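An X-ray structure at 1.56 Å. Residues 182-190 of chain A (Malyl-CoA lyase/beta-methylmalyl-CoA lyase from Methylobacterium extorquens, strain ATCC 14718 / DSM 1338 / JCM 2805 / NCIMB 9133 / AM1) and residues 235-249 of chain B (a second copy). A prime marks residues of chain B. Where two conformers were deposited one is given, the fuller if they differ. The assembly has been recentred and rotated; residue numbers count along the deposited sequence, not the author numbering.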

# COMPACT_ATOMS: atom_id res chain seq x y z
N VAL A 182 27.42 19.14 -17.20
CA VAL A 182 28.08 18.92 -15.94
C VAL A 182 28.37 20.28 -15.23
O VAL A 182 27.96 21.37 -15.71
CB VAL A 182 29.29 18.00 -16.13
CG1 VAL A 182 28.81 16.62 -16.56
CG2 VAL A 182 30.25 18.61 -17.11
N ASN A 183 28.99 20.20 -14.07
CA ASN A 183 29.11 21.37 -13.21
C ASN A 183 30.37 21.30 -12.38
O ASN A 183 30.53 20.32 -11.61
CB ASN A 183 27.86 21.39 -12.30
CG ASN A 183 27.69 22.66 -11.50
OD1 ASN A 183 26.52 23.11 -11.21
ND2 ASN A 183 28.74 23.28 -11.18
N ALA A 184 31.29 22.23 -12.54
CA ALA A 184 32.53 22.22 -11.76
C ALA A 184 32.33 22.13 -10.24
O ALA A 184 33.21 21.66 -9.54
CB ALA A 184 33.33 23.48 -12.05
N ASP A 185 31.20 22.66 -9.76
CA ASP A 185 30.87 22.59 -8.33
C ASP A 185 30.38 21.22 -7.91
O ASP A 185 30.41 20.92 -6.70
CB ASP A 185 29.83 23.62 -7.92
CG ASP A 185 30.35 25.05 -7.90
OD1 ASP A 185 31.57 25.34 -7.77
OD2 ASP A 185 29.50 25.93 -7.94
N TYR A 186 29.89 20.41 -8.85
CA TYR A 186 29.40 19.07 -8.46
C TYR A 186 30.63 18.15 -8.60
O TYR A 186 30.85 17.46 -9.62
CB TYR A 186 28.20 18.61 -9.28
CG TYR A 186 27.51 17.47 -8.59
CD1 TYR A 186 26.93 17.63 -7.35
CD2 TYR A 186 27.50 16.18 -9.12
CE1 TYR A 186 26.38 16.59 -6.63
CE2 TYR A 186 26.95 15.13 -8.42
CZ TYR A 186 26.37 15.32 -7.17
OH TYR A 186 25.79 14.30 -6.47
N SER A 187 31.46 18.20 -7.54
CA SER A 187 32.81 17.66 -7.55
C SER A 187 33.22 17.41 -6.13
O SER A 187 32.66 17.99 -5.20
CB SER A 187 33.77 18.66 -8.25
OG SER A 187 33.84 19.90 -7.58
N VAL A 188 34.20 16.51 -6.01
CA VAL A 188 34.83 16.29 -4.72
C VAL A 188 36.25 16.82 -4.70
O VAL A 188 36.97 16.78 -5.70
CB VAL A 188 34.79 14.84 -4.23
CG1 VAL A 188 33.34 14.35 -4.10
CG2 VAL A 188 35.64 13.94 -5.10
N LEU A 189 36.61 17.36 -3.54
CA LEU A 189 37.98 17.89 -3.28
C LEU A 189 38.68 16.83 -2.46
O LEU A 189 38.22 16.50 -1.37
CB LEU A 189 37.91 19.18 -2.51
CG LEU A 189 39.26 19.88 -2.19
CD1 LEU A 189 39.97 20.26 -3.45
CD2 LEU A 189 39.03 21.08 -1.25
N THR A 190 39.72 16.22 -3.00
CA THR A 190 40.36 15.14 -2.32
C THR A 190 41.10 15.62 -1.06
O THR A 190 41.46 16.77 -0.91
CB THR A 190 41.31 14.36 -3.24
OG1 THR A 190 42.48 15.14 -3.57
CG2 THR A 190 40.55 13.90 -4.52
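Chain B, residues 235-249: PDGYTSAARRCAALG

Residues 235′-248′ of chain B form a helix, an assignment supported by phi/psi near -63/-41 and by a ladder of i-to-i+4 backbone hydrogen bonds. Its axis runs nearly antiparallel to the short strand 187-189 of chain A, at 170° between N-to-C directions and 8.1 Å at closest approach. Two CA-CA distances set the register: Tyr186 to Arg244′ is 4.5 Å and Leu189 to Ser240′ is 6.5 Å. At the far end Gly249′, with phi 122°, closes the helix in a Schellman motif; a CB there would be jammed against the preceding carbonyl O.

The side chain of Arg244′ leaves the helix sideways. It is extended through chi1 and chi2 (175° and 172°, both t) and then bends at chi3 (65°, p), and this course delivers NH1 to Ser187 O in a hydrogen bond of 3.0 Å and 163°. The acceptor lies near the guanidinium plane, as a good N-H donor requires, while Val188 CG1 covers one face, 3.7 Å from Arg244′ NH1. The close backbone approach also brings Arg244′ CA to 3.2 Å from Asp185 O, a CA-H...O contact.

Tyr186, at the end of a type I turn begun by Asn183, has a CB pointing sideways, but chi1 of -163° (t) carries its ring nearer the helix. Arg244′ O meets the ring edge, 3.3 Å from Tyr186 CD1, and Leu248′ CD2 lies 3.3 Å from Tyr186 CE1.

Leu189 points toward the helix; its t,p rotamer places CD2 3.9 Å from Asp236′ O. Ser187 instead points away, and its p rotamer lets OG donate to Ala184 O at 2.7 Å. Water 3 nevertheless links Ser187 OG (2.8 Å) to Ser240′ OG (2.6 Å), where chi1 is 167° (t). Water 2 joins that same Ser240′ OG (2.7 Å) to Leu189 N (2.9 Å) and Arg244′ NH1 (2.8 Å).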

# COMPACT_ATOMS: atom_id res chain seq x y z
N PRO B 235 38.16 25.07 5.85
CA PRO B 235 37.11 25.81 5.14
C PRO B 235 37.00 25.51 3.64
O PRO B 235 35.88 25.56 3.09
CB PRO B 235 37.46 27.28 5.40
CG PRO B 235 38.92 27.30 5.72
CD PRO B 235 39.12 26.00 6.49
N ASP B 236 38.13 25.19 2.99
CA ASP B 236 38.04 24.81 1.62
C ASP B 236 37.22 23.53 1.41
O ASP B 236 36.41 23.43 0.48
CB ASP B 236 39.42 24.55 1.04
CG ASP B 236 40.29 25.80 0.89
OD1 ASP B 236 39.83 26.93 0.98
OD2 ASP B 236 41.50 25.62 0.71
N GLY B 237 37.42 22.56 2.28
CA GLY B 237 36.63 21.36 2.24
C GLY B 237 35.15 21.61 2.56
O GLY B 237 34.25 21.02 1.94
N TYR B 238 34.88 22.48 3.54
CA TYR B 238 33.50 22.84 3.85
C TYR B 238 32.85 23.44 2.62
O TYR B 238 31.71 23.05 2.26
CB TYR B 238 33.42 23.83 5.02
CG TYR B 238 32.03 24.18 5.42
CD1 TYR B 238 31.29 25.16 4.75
CD2 TYR B 238 31.40 23.50 6.45
CE1 TYR B 238 29.97 25.44 5.10
CE2 TYR B 238 30.07 23.79 6.80
CZ TYR B 238 29.37 24.75 6.14
OH TYR B 238 28.05 25.01 6.47
N THR B 239 33.53 24.42 2.02
CA THR B 239 32.98 25.14 0.88
C THR B 239 32.75 24.19 -0.30
O THR B 239 31.73 24.27 -0.99
CB THR B 239 33.89 26.31 0.49
OG1 THR B 239 33.87 27.25 1.57
CG2 THR B 239 33.39 27.00 -0.74
N SER B 240 33.69 23.26 -0.54
CA SER B 240 33.49 22.27 -1.59
C SER B 240 32.23 21.43 -1.32
O SER B 240 31.40 21.23 -2.21
CB SER B 240 34.72 21.36 -1.73
OG SER B 240 34.44 20.23 -2.53
N ALA B 241 32.09 20.92 -0.11
CA ALA B 241 30.93 20.12 0.24
C ALA B 241 29.62 20.91 0.07
O ALA B 241 28.61 20.40 -0.44
CB ALA B 241 31.03 19.62 1.68
N ALA B 242 29.65 22.17 0.53
CA ALA B 242 28.48 23.05 0.41
C ALA B 242 28.13 23.32 -1.05
O ALA B 242 26.93 23.23 -1.40
CB ALA B 242 28.72 24.34 1.15
N ARG B 243 29.13 23.69 -1.87
CA ARG B 243 28.84 23.97 -3.25
C ARG B 243 28.37 22.74 -4.00
O ARG B 243 27.55 22.85 -4.92
CB ARG B 243 30.05 24.60 -3.93
CG ARG B 243 30.29 26.05 -3.50
CD ARG B 243 31.62 26.60 -4.05
NE ARG B 243 31.69 28.03 -3.78
CZ ARG B 243 32.81 28.77 -3.81
NH1 ARG B 243 32.69 30.06 -3.51
NH2 ARG B 243 34.00 28.24 -4.13
N ARG B 244 28.86 21.56 -3.62
CA ARG B 244 28.46 20.33 -4.27
C ARG B 244 26.96 20.04 -4.01
O ARG B 244 26.17 19.83 -4.95
CB ARG B 244 29.33 19.14 -3.84
CG ARG B 244 28.87 17.84 -4.40
CD ARG B 244 29.80 16.64 -4.18
NE ARG B 244 29.94 16.26 -2.78
CZ ARG B 244 30.95 16.60 -1.98
NH1 ARG B 244 31.99 17.32 -2.40
NH2 ARG B 244 30.94 16.16 -0.74
N CYS B 245 26.51 20.12 -2.75
CA CYS B 245 25.09 19.89 -2.53
C CYS B 245 24.24 21.04 -3.03
O CYS B 245 23.12 20.81 -3.48
CB CYS B 245 24.81 19.53 -1.10
SG CYS B 245 24.93 20.80 0.11
N ALA B 246 24.75 22.26 -2.98
CA ALA B 246 23.99 23.39 -3.57
C ALA B 246 23.75 23.16 -5.05
O ALA B 246 22.67 23.52 -5.57
CB ALA B 246 24.73 24.69 -3.34
N ALA B 247 24.74 22.59 -5.75
CA ALA B 247 24.59 22.34 -7.18
C ALA B 247 23.43 21.40 -7.47
O ALA B 247 22.79 21.52 -8.51
CB ALA B 247 25.87 21.80 -7.77
N LEU B 248 23.20 20.46 -6.58
CA LEU B 248 22.03 19.55 -6.70
C LEU B 248 20.69 20.20 -6.47
O LEU B 248 19.63 19.66 -6.85
CB LEU B 248 22.10 18.45 -5.70
CG LEU B 248 23.15 17.46 -5.77
CD1 LEU B 248 23.06 16.49 -4.57
CD2 LEU B 248 23.09 16.69 -7.12
N GLY B 249 20.69 21.30 -5.71
CA GLY B 249 19.44 21.91 -5.27
C GLY B 249 19.25 22.02 -3.78
O GLY B 249 18.14 22.40 -3.35
O HOH W 1 32.19 21.87 -4.87
O HOH W 2 34.62 17.78 -1.43
O HOH W 3 34.93 20.56 -5.06
O HOH W 4 27.08 25.30 -6.21